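PDB 5IHS: endoglucanase, glycoside hydrolase family 5 protein from Cytophaga hutchinsonii, which probably cleaves internal beta-1,4-glucosidic bonds of cellulose, and probably belongs to the periplasmic endoglucanases the bacterium needs to live on crystalline cellulose. Local coordinates for residues Lys26-Tyr32 and Ile327-Leu331; Lys103-Met107 and Glu142-Tyr147; Gln200-Ala206 and Glu233-Ala237. All coordinates share one frame. Numbering follows the deposited sequence.

Overall arrangement
The chain folds as a TIM barrel of eight parallel strands ringed by helices. Interaction 1 joins the two modelled ends of the chain, tying a short helix across the barrel's N-terminal end to the last outer helix; the other two are nested in the loop it closes. Interactions 2 and 3 lie in the outer layer and follow in series, each pairing helices of consecutive beta-alpha units, on opposite sides of the chain's centre, their own centres 30 Å apart. Centre to centre, interaction 1 is 25 Å from interaction 2 and 32 Å from interaction 3, and none touches another. Family 5 enzymes carry their catalytic residues at the C-terminal ends of the strands, the end opposite interaction 1.

Interaction 1 (Lys26-Tyr32 and Ile327-Leu331)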
loop_
_atom_site.group_PDB
_atom_site.type_symbol
_atom_site.label_atom_id
_atom_site.label_comp_id
_atom_site.label_asym_id
_atom_site.label_seq_id
_atom_site.Cartn_x
_atom_site.Cartn_y
_atom_site.Cartn_z
ATOM N N LYS A 26 -18.172 16.778 -2.206
ATOM C CA LYS A 26 -17.219 15.992 -2.996
ATOM C C LYS A 26 -16.220 15.221 -2.125
ATOM O O LYS A 26 -15.666 15.789 -1.184
ATOM C CB LYS A 26 -16.407 16.923 -3.890
ATOM C CG LYS A 26 -16.965 17.153 -5.275
ATOM C CD LYS A 26 -16.154 18.217 -6.003
ATOM C CE LYS A 26 -14.854 17.652 -6.548
ATOM N NZ LYS A 26 -13.920 18.733 -6.978
ATOM N N THR A 27 -15.949 13.957 -2.478
ATOM C CA THR A 27 -14.987 13.076 -1.828
ATOM C C THR A 27 -13.630 13.178 -2.520
ATOM O O THR A 27 -13.487 13.767 -3.592
ATOM C CB THR A 27 -15.452 11.632 -1.962
ATOM O OG1 THR A 27 -15.469 11.297 -3.353
ATOM C CG2 THR A 27 -16.836 11.409 -1.345
ATOM N N ILE A 28 -12.623 12.565 -1.894
ATOM C CA ILE A 28 -11.280 12.537 -2.463
ATOM C C ILE A 28 -11.294 11.871 -3.832
ATOM O O ILE A 28 -10.636 12.336 -4.772
ATOM C CB ILE A 28 -10.334 11.788 -1.504
ATOM C CG1 ILE A 28 -10.177 12.528 -0.164
ATOM C CG2 ILE A 28 -8.991 11.515 -2.176
ATOM C CD1 ILE A 28 -9.474 13.862 -0.258
ATOM N N VAL A 29 -11.999 10.747 -3.950
ATOM C CA VAL A 29 -12.026 10.025 -5.214
ATOM C C VAL A 29 -12.805 10.816 -6.264
ATOM O O VAL A 29 -12.475 10.769 -7.451
ATOM C CB VAL A 29 -12.559 8.600 -4.980
ATOM C CG1 VAL A 29 -12.803 7.863 -6.264
ATOM C CG2 VAL A 29 -11.550 7.815 -4.123
ATOM N N GLU A 30 -13.823 11.575 -5.858
ATOM C CA GLU A 30 -14.478 12.466 -6.819
ATOM C C GLU A 30 -13.544 13.586 -7.267
ATOM O O GLU A 30 -13.577 13.998 -8.429
ATOM C CB GLU A 30 -15.776 13.027 -6.235
ATOM C CG GLU A 30 -16.877 11.994 -6.200
ATOM C CD GLU A 30 -18.108 12.431 -5.429
ATOM O OE1 GLU A 30 -18.059 13.461 -4.731
ATOM O OE2 GLU A 30 -19.134 11.725 -5.511
ATOM N N LYS A 31 -12.691 14.072 -6.367
ATOM C CA LYS A 31 -11.740 15.128 -6.710
ATOM C C LYS A 31 -10.743 14.673 -7.769
ATOM O O LYS A 31 -10.537 15.355 -8.779
ATOM C CB LYS A 31 -11.015 15.616 -5.449
ATOM C CG LYS A 31 -9.980 16.712 -5.705
ATOM C CD LYS A 31 -9.176 17.029 -4.449
ATOM C CE LYS A 31 -8.120 18.093 -4.680
ATOM N NZ LYS A 31 -8.687 19.435 -4.948
ATOM N N TYR A 32 -10.084 13.537 -7.543
ATOM C CA TYR A 32 -8.996 13.122 -8.429
ATOM C C TYR A 32 -9.445 12.158 -9.524
ATOM O O TYR A 32 -8.828 12.122 -10.597
ATOM C CB TYR A 32 -7.869 12.474 -7.622
ATOM C CG TYR A 32 -7.093 13.394 -6.709
ATOM C CD1 TYR A 32 -6.641 14.638 -7.137
ATOM C CD2 TYR A 32 -6.768 12.996 -5.420
ATOM C CE1 TYR A 32 -5.892 15.456 -6.298
ATOM C CE2 TYR A 32 -6.032 13.802 -4.583
ATOM C CZ TYR A 32 -5.589 15.024 -5.012
ATOM O OH TYR A 32 -4.843 15.783 -4.127
ATOM N N ILE A 327 -5.992 18.980 1.404
ATOM C CA ILE A 327 -6.689 18.336 0.298
ATOM C C ILE A 327 -8.166 18.181 0.634
ATOM O O ILE A 327 -9.045 18.545 -0.158
ATOM C CB ILE A 327 -6.035 16.985 -0.055
ATOM C CG1 ILE A 327 -4.555 17.174 -0.404
ATOM C CG2 ILE A 327 -6.771 16.346 -1.225
ATOM C CD1 ILE A 327 -3.774 15.875 -0.613
ATOM N N PHE A 328 -8.468 17.649 1.821
ATOM C CA PHE A 328 -9.861 17.591 2.254
ATOM C C PHE A 328 -10.475 18.987 2.328
ATOM O O PHE A 328 -11.637 19.185 1.951
ATOM C CB PHE A 328 -9.971 16.890 3.608
ATOM C CG PHE A 328 -9.839 15.385 3.533
ATOM C CD1 PHE A 328 -10.934 14.587 3.235
ATOM C CD2 PHE A 328 -8.617 14.770 3.776
ATOM C CE1 PHE A 328 -10.812 13.205 3.169
ATOM C CE2 PHE A 328 -8.473 13.378 3.709
ATOM C CZ PHE A 328 -9.579 12.591 3.405
ATOM N N ASP A 329 -9.718 19.971 2.818
ATOM C CA ASP A 329 -10.264 21.320 2.947
ATOM C C ASP A 329 -10.577 21.964 1.599
ATOM O O ASP A 329 -11.424 22.860 1.543
ATOM C CB ASP A 329 -9.293 22.211 3.722
ATOM C CG ASP A 329 -9.212 21.854 5.199
ATOM O OD1 ASP A 329 -10.087 21.113 5.696
ATOM O OD2 ASP A 329 -8.271 22.330 5.870
ATOM N N SER A 330 -9.912 21.535 0.520
ATOM C CA SER A 330 -10.111 22.135 -0.796
ATOM C C SER A 330 -11.510 21.893 -1.326
ATOM O O SER A 330 -11.955 22.618 -2.225
ATOM C CB SER A 330 -9.103 21.556 -1.790
ATOM O OG SER A 330 -9.444 20.232 -2.200
ATOM N N LEU A 331 -12.200 20.891 -0.804
ATOM C CA LEU A 331 -13.545 20.567 -1.250
ATOM C C LEU A 331 -14.581 21.293 -0.400
ATOM O O LEU A 331 -15.044 20.759 0.608
ATOM C CB LEU A 331 -13.762 19.054 -1.150
ATOM C CG LEU A 331 -13.269 18.133 -2.281
ATOM C CD1 LEU A 331 -12.435 18.861 -3.331
ATOM C CD2 LEU A 331 -12.491 16.938 -1.723
#
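Two hollows and one flat aromatic face shape the meeting of helix 28-32, which lies across the N-terminal end of the TIM barrel, with the end of 311-329, last helix of the outer ring. L331 gives up the most surface, 102 Å²: its CD2 presses on the opening backbone, 3.4 Å from K26 O and 3.8 Å from T27 O, while its CG rests 3.7 Å from CB of K26. A branched I327 suits the second hollow, because its CG2 makes a compact bump that reaches I28 CD1 at 3.8 Å, Y32 OH at 3.5 Å and K31 CD at 4.1 Å. I28 returns the favour as a knob on F328: CD1 of I28 stands 3.7 Å from the centroid of the F328 ring, almost along its normal, a CH-pi contact. The short helix starts with a capping box, E30 N bonding to T27 OG1 (3.0 Å) and T27 N to E30 OE1 (3.1 Å). I28, V29 and Y32 also rest on Y119 of strand 119-125. K31 lays its methylenes along the apolar patch, and NZ donates to S330 OG at 3.0 Å. The chemistry implies a mainly apolar closure of the modelled chain's two ends, its one polar link a hydrogen bond to a neutral hydroxyl, not a salt bridge.

Interaction 2 (Lys103-Met107 and Glu142-Tyr147)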
loop_
_atom_site.group_PDB
_atom_site.type_symbol
_atom_site.label_atom_id
_atom_site.label_comp_id
_atom_site.label_asym_id
_atom_site.label_seq_id
_atom_site.Cartn_x
_atom_site.Cartn_y
_atom_site.Cartn_z
ATOM N N LYS A 103 -10.792 -13.178 1.892
ATOM C CA LYS A 103 -11.350 -12.325 0.851
ATOM C C LYS A 103 -12.479 -11.464 1.401
ATOM O O LYS A 103 -12.621 -10.302 1.013
ATOM C CB LYS A 103 -11.832 -13.202 -0.304
ATOM C CG LYS A 103 -12.511 -12.496 -1.457
ATOM C CD LYS A 103 -13.054 -13.547 -2.443
ATOM C CE LYS A 103 -14.076 -12.985 -3.428
ATOM N NZ LYS A 103 -14.669 -14.005 -4.331
ATOM N N MET A 104 -13.289 -12.011 2.317
ATOM C CA MET A 104 -14.367 -11.230 2.915
ATOM C C MET A 104 -13.825 -9.992 3.620
ATOM O O MET A 104 -14.391 -8.898 3.496
ATOM C CB MET A 104 -15.148 -12.105 3.901
ATOM C CG MET A 104 -16.259 -11.379 4.644
ATOM S SD MET A 104 -16.869 -12.268 6.090
ATOM C CE MET A 104 -15.446 -12.133 7.187
ATOM N N LYS A 105 -12.738 -10.151 4.390
ATOM C CA LYS A 105 -12.150 -9.023 5.108
ATOM C C LYS A 105 -11.672 -7.955 4.138
ATOM O O LYS A 105 -11.858 -6.753 4.378
ATOM C CB LYS A 105 -10.976 -9.497 5.966
ATOM C CG LYS A 105 -11.349 -10.408 7.103
ATOM C CD LYS A 105 -10.103 -11.030 7.712
ATOM C CE LYS A 105 -10.436 -12.036 8.783
ATOM N NZ LYS A 105 -9.232 -12.786 9.171
ATOM N N VAL A 106 -11.010 -8.371 3.055
ATOM C CA VAL A 106 -10.576 -7.420 2.034
ATOM C C VAL A 106 -11.772 -6.671 1.462
ATOM O O VAL A 106 -11.751 -5.440 1.336
ATOM C CB VAL A 106 -9.786 -8.142 0.928
ATOM C CG1 VAL A 106 -9.513 -7.212 -0.248
ATOM C CG2 VAL A 106 -8.497 -8.714 1.467
ATOM N N MET A 107 -12.818 -7.407 1.084
ATOM C CA MET A 107 -13.970 -6.771 0.460
ATOM C C MET A 107 -14.677 -5.818 1.412
ATOM O O MET A 107 -15.212 -4.796 0.974
ATOM C CB MET A 107 -14.932 -7.825 -0.078
ATOM C CG MET A 107 -14.362 -8.578 -1.270
ATOM S SD MET A 107 -15.532 -9.641 -2.105
ATOM C CE MET A 107 -15.916 -10.795 -0.800
ATOM N N GLU A 142 -11.246 -12.432 -9.517
ATOM C CA GLU A 142 -12.487 -12.184 -8.787
ATOM C C GLU A 142 -12.604 -10.723 -8.372
ATOM O O GLU A 142 -13.675 -10.114 -8.498
ATOM C CB GLU A 142 -12.547 -13.076 -7.554
ATOM C CG GLU A 142 -12.760 -14.516 -7.901
ATOM C CD GLU A 142 -12.704 -15.430 -6.703
ATOM O OE1 GLU A 142 -12.633 -14.925 -5.564
ATOM O OE2 GLU A 142 -12.738 -16.665 -6.906
ATOM N N MET A 143 -11.516 -10.147 -7.860
ATOM C CA MET A 143 -11.562 -8.758 -7.428
ATOM C C MET A 143 -11.784 -7.827 -8.608
ATOM O O MET A 143 -12.573 -6.880 -8.518
ATOM C CB MET A 143 -10.276 -8.392 -6.672
ATOM C CG MET A 143 -10.062 -9.125 -5.344
ATOM S SD MET A 143 -11.357 -8.839 -4.128
ATOM C CE MET A 143 -12.291 -10.307 -4.380
ATOM N N ALA A 144 -11.087 -8.074 -9.718
ATOM C CA ALA A 144 -11.228 -7.225 -10.891
ATOM C C ALA A 144 -12.614 -7.356 -11.510
ATOM O O ALA A 144 -13.185 -6.367 -11.976
ATOM C CB ALA A 144 -10.136 -7.573 -11.899
ATOM N N LYS A 145 -13.179 -8.562 -11.528
ATOM C CA LYS A 145 -14.528 -8.708 -12.069
ATOM C C LYS A 145 -15.532 -7.925 -11.233
ATOM O O LYS A 145 -16.452 -7.300 -11.772
ATOM C CB LYS A 145 -14.910 -10.185 -12.151
ATOM C CG LYS A 145 -16.255 -10.420 -12.851
ATOM C CD LYS A 145 -16.552 -11.901 -13.079
ATOM C CE LYS A 145 -17.852 -12.085 -13.860
ATOM N NZ LYS A 145 -18.210 -13.515 -14.108
ATOM N N LYS A 146 -15.377 -7.949 -9.914
ATOM C CA LYS A 146 -16.341 -7.275 -9.052
ATOM C C LYS A 146 -16.142 -5.765 -9.050
ATOM O O LYS A 146 -17.120 -5.009 -9.103
ATOM C CB LYS A 146 -16.237 -7.819 -7.630
ATOM C CG LYS A 146 -17.228 -7.162 -6.669
ATOM C CD LYS A 146 -17.356 -7.925 -5.365
ATOM C CE LYS A 146 -18.456 -7.348 -4.464
ATOM N NZ LYS A 146 -18.389 -7.915 -3.099
ATOM N N TYR A 147 -14.895 -5.306 -8.979
ATOM C CA TYR A 147 -14.608 -3.900 -8.737
ATOM C C TYR A 147 -13.998 -3.190 -9.942
ATOM O O TYR A 147 -13.607 -2.024 -9.823
ATOM C CB TYR A 147 -13.684 -3.777 -7.526
ATOM C CG TYR A 147 -14.290 -4.284 -6.231
ATOM C CD1 TYR A 147 -15.328 -3.603 -5.623
ATOM C CD2 TYR A 147 -13.821 -5.434 -5.617
ATOM C CE1 TYR A 147 -15.878 -4.046 -4.429
ATOM C CE2 TYR A 147 -14.363 -5.887 -4.430
ATOM C CZ TYR A 147 -15.398 -5.194 -3.839
ATOM O OH TYR A 147 -15.931 -5.666 -2.647
#
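M107, M143 and K103 carry this contact, burying 72, 59 and 55 Å² in turn. Helix segments 103-107 and 142-147 run roughly alongside, with a signed crossing of -34°, but their axes come no closer than 12.5 Å. Such a gap suits long, flexible side chains, and methionine and lysine bridge it. M143 folds its thioether over so that CE lies 3.4 Å from CE of K103 and 4.0 Å from SD of M107, filling the space between the helices. K103 is stretched fully, all four chi angles t, so that its alkyl chain passes over that methyl before NZ forms a 2.6 Å salt bridge with OE1 of E142. M107 spans the other end of the contact: its CB is 3.5 Å from Y147 OH, its CG meets the edge of the Y147 ring, 4.2 Å from CE2, and its SD sits 3.5 Å from K146 NZ. The tyrosine hydroxyl is tied to N111, one helical turn beyond M107, so Y147 joins the same two helices a second time. Side by side and inclined by 34°, helices 99-116 and 133-147 are successive outer helices of the TIM barrel, linked through strand 119-125 in its repeating beta-alpha pattern.

Interaction 3 (Gln200-Ala206 and Glu233-Ala237); sequences QLVTEAA and EAQKA
Neighbouring outer helices of a TIM barrel, those following the strands 191-193 and 215-221, meet here, and a glutamate from the second holds the start of the first. Build segment 200-206 as an inverse gamma turn centred on L201 (phi/psi -91/63), with a weak V202 N to Q200 O bond of 2.9 Å, leading straight into the short helix 202-206; E204 N bonds to L201 O (3.1 Å) and A206 N to V202 O (3.0 Å). Segment 233-237 is regular helix, A237 N bonding to E233 O at 3.1 Å. Set the two short axes nearly parallel, 10° apart in the same N-to-C sense and 8.4 Å at closest approach, with T203 CA only 4.6 Å from A237 CA. The alanines at A206 and A237 let the helices come this close: A206 CB lies 4.1 Å from A237 CB. V202, chi1 m, fits CG2 3.6 Å from A237 CB and 4.0 Å from A234 CA, and also packs on L244 of strand 244-249 towards the barrel. T203 takes chi1 p, which brings CG2 to 3.7 Å from K236 CB and turns OG1 to the glutamate. E233 (chi1 t, chi2 p) curls back toward the 200-202 turn, its CG 3.4 Å from Q200 O. A carboxylate suits this place because a helix start presents unsatisfied amides. OE2 of E233 takes two hydrogen bonds from one residue: T203 N at 2.9 Å, with an N-H...O angle of 160°, and T203 OG1 at 2.6 Å.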
loop_
_atom_site.group_PDB
_atom_site.type_symbol
_atom_site.label_atom_id
_atom_site.label_comp_id
_atom_site.label_asym_id
_atom_site.label_seq_id
_atom_site.Cartn_x
_atom_site.Cartn_y
_atom_site.Cartn_z
ATOM N N GLN A 200 12.874 -3.690 -2.142
ATOM C CA GLN A 200 13.926 -2.680 -2.122
ATOM C C GLN A 200 14.559 -2.421 -3.478
ATOM O O GLN A 200 14.904 -1.276 -3.780
ATOM C CB GLN A 200 15.030 -3.054 -1.126
ATOM C CG GLN A 200 14.541 -3.010 0.292
ATOM C CD GLN A 200 15.493 -3.646 1.275
ATOM O OE1 GLN A 200 16.699 -3.731 1.035
ATOM N NE2 GLN A 200 14.956 -4.100 2.393
ATOM N N LEU A 201 14.746 -3.459 -4.293
ATOM C CA LEU A 201 15.634 -3.376 -5.455
ATOM C C LEU A 201 14.875 -2.925 -6.709
ATOM O O LEU A 201 14.784 -3.610 -7.734
ATOM C CB LEU A 201 16.403 -4.681 -5.635
ATOM C CG LEU A 201 17.315 -5.013 -4.439
ATOM C CD1 LEU A 201 18.030 -6.337 -4.665
ATOM C CD2 LEU A 201 18.319 -3.919 -4.124
ATOM N N VAL A 202 14.357 -1.699 -6.612
ATOM C CA VAL A 202 13.558 -1.114 -7.677
ATOM C C VAL A 202 14.368 -0.895 -8.945
ATOM O O VAL A 202 13.795 -0.857 -10.035
ATOM C CB VAL A 202 12.837 0.157 -7.184
ATOM C CG1 VAL A 202 11.727 -0.225 -6.220
ATOM C CG2 VAL A 202 13.796 1.141 -6.511
ATOM N N THR A 203 15.693 -0.744 -8.853
ATOM C CA THR A 203 16.474 -0.568 -10.081
ATOM C C THR A 203 16.427 -1.799 -10.982
ATOM O O THR A 203 16.606 -1.672 -12.198
ATOM C CB THR A 203 17.932 -0.216 -9.799
ATOM O OG1 THR A 203 18.538 -1.239 -8.995
ATOM C CG2 THR A 203 18.058 1.140 -9.138
ATOM N N GLU A 204 16.224 -2.997 -10.423
ATOM C CA GLU A 204 16.161 -4.184 -11.275
ATOM C C GLU A 204 14.889 -4.179 -12.114
ATOM O O GLU A 204 14.908 -4.554 -13.295
ATOM C CB GLU A 204 16.262 -5.459 -10.436
ATOM C CG GLU A 204 17.563 -5.562 -9.685
ATOM C CD GLU A 204 17.699 -6.798 -8.814
ATOM O OE1 GLU A 204 16.672 -7.458 -8.509
ATOM O OE2 GLU A 204 18.852 -7.092 -8.430
ATOM N N ALA A 205 13.774 -3.747 -11.519
ATOM C CA ALA A 205 12.543 -3.570 -12.279
ATOM C C ALA A 205 12.704 -2.451 -13.299
ATOM O O ALA A 205 12.225 -2.563 -14.433
ATOM C CB ALA A 205 11.381 -3.289 -11.319
ATOM N N ALA A 206 13.386 -1.368 -12.918
ATOM C CA ALA A 206 13.562 -0.247 -13.835
ATOM C C ALA A 206 14.372 -0.653 -15.057
ATOM O O ALA A 206 14.168 -0.101 -16.148
ATOM C CB ALA A 206 14.232 0.918 -13.114
ATOM N N GLU A 233 18.948 4.284 -4.272
ATOM C CA GLU A 233 18.379 3.236 -5.116
ATOM C C GLU A 233 17.087 3.719 -5.766
ATOM O O GLU A 233 16.874 3.542 -6.973
ATOM C CB GLU A 233 18.136 1.992 -4.249
ATOM C CG GLU A 233 17.364 0.835 -4.889
ATOM C CD GLU A 233 18.190 -0.009 -5.835
ATOM O OE1 GLU A 233 19.439 0.095 -5.796
ATOM O OE2 GLU A 233 17.577 -0.779 -6.610
ATOM N N ALA A 234 16.202 4.323 -4.974
ATOM C CA ALA A 234 14.949 4.838 -5.515
ATOM C C ALA A 234 15.198 5.885 -6.594
ATOM O O ALA A 234 14.576 5.848 -7.661
ATOM C CB ALA A 234 14.111 5.410 -4.376
ATOM N N GLN A 235 16.115 6.824 -6.340
ATOM C CA GLN A 235 16.401 7.867 -7.326
ATOM C C GLN A 235 16.915 7.272 -8.633
ATOM O O GLN A 235 16.539 7.724 -9.722
ATOM C CB GLN A 235 17.411 8.866 -6.755
ATOM C CG GLN A 235 17.769 9.992 -7.712
ATOM C CD GLN A 235 16.574 10.898 -8.003
ATOM O OE1 GLN A 235 16.053 11.565 -7.101
ATOM N NE2 GLN A 235 16.117 10.908 -9.255
ATOM N N LYS A 236 17.773 6.253 -8.543
ATOM C CA LYS A 236 18.280 5.608 -9.749
ATOM C C LYS A 236 17.158 4.951 -10.546
ATOM O O LYS A 236 17.167 4.977 -11.778
ATOM C CB LYS A 236 19.385 4.610 -9.383
ATOM C CG LYS A 236 20.667 5.290 -8.907
ATOM C CD LYS A 236 21.724 4.309 -8.433
ATOM C CE LYS A 236 22.897 5.046 -7.788
ATOM N NZ LYS A 236 24.061 4.167 -7.491
ATOM N N ALA A 237 16.174 4.364 -9.868
ATOM C CA ALA A 237 15.027 3.808 -10.580
ATOM C C ALA A 237 14.210 4.904 -11.265
ATOM O O ALA A 237 13.751 4.726 -12.400
ATOM C CB ALA A 237 14.155 2.998 -9.619
#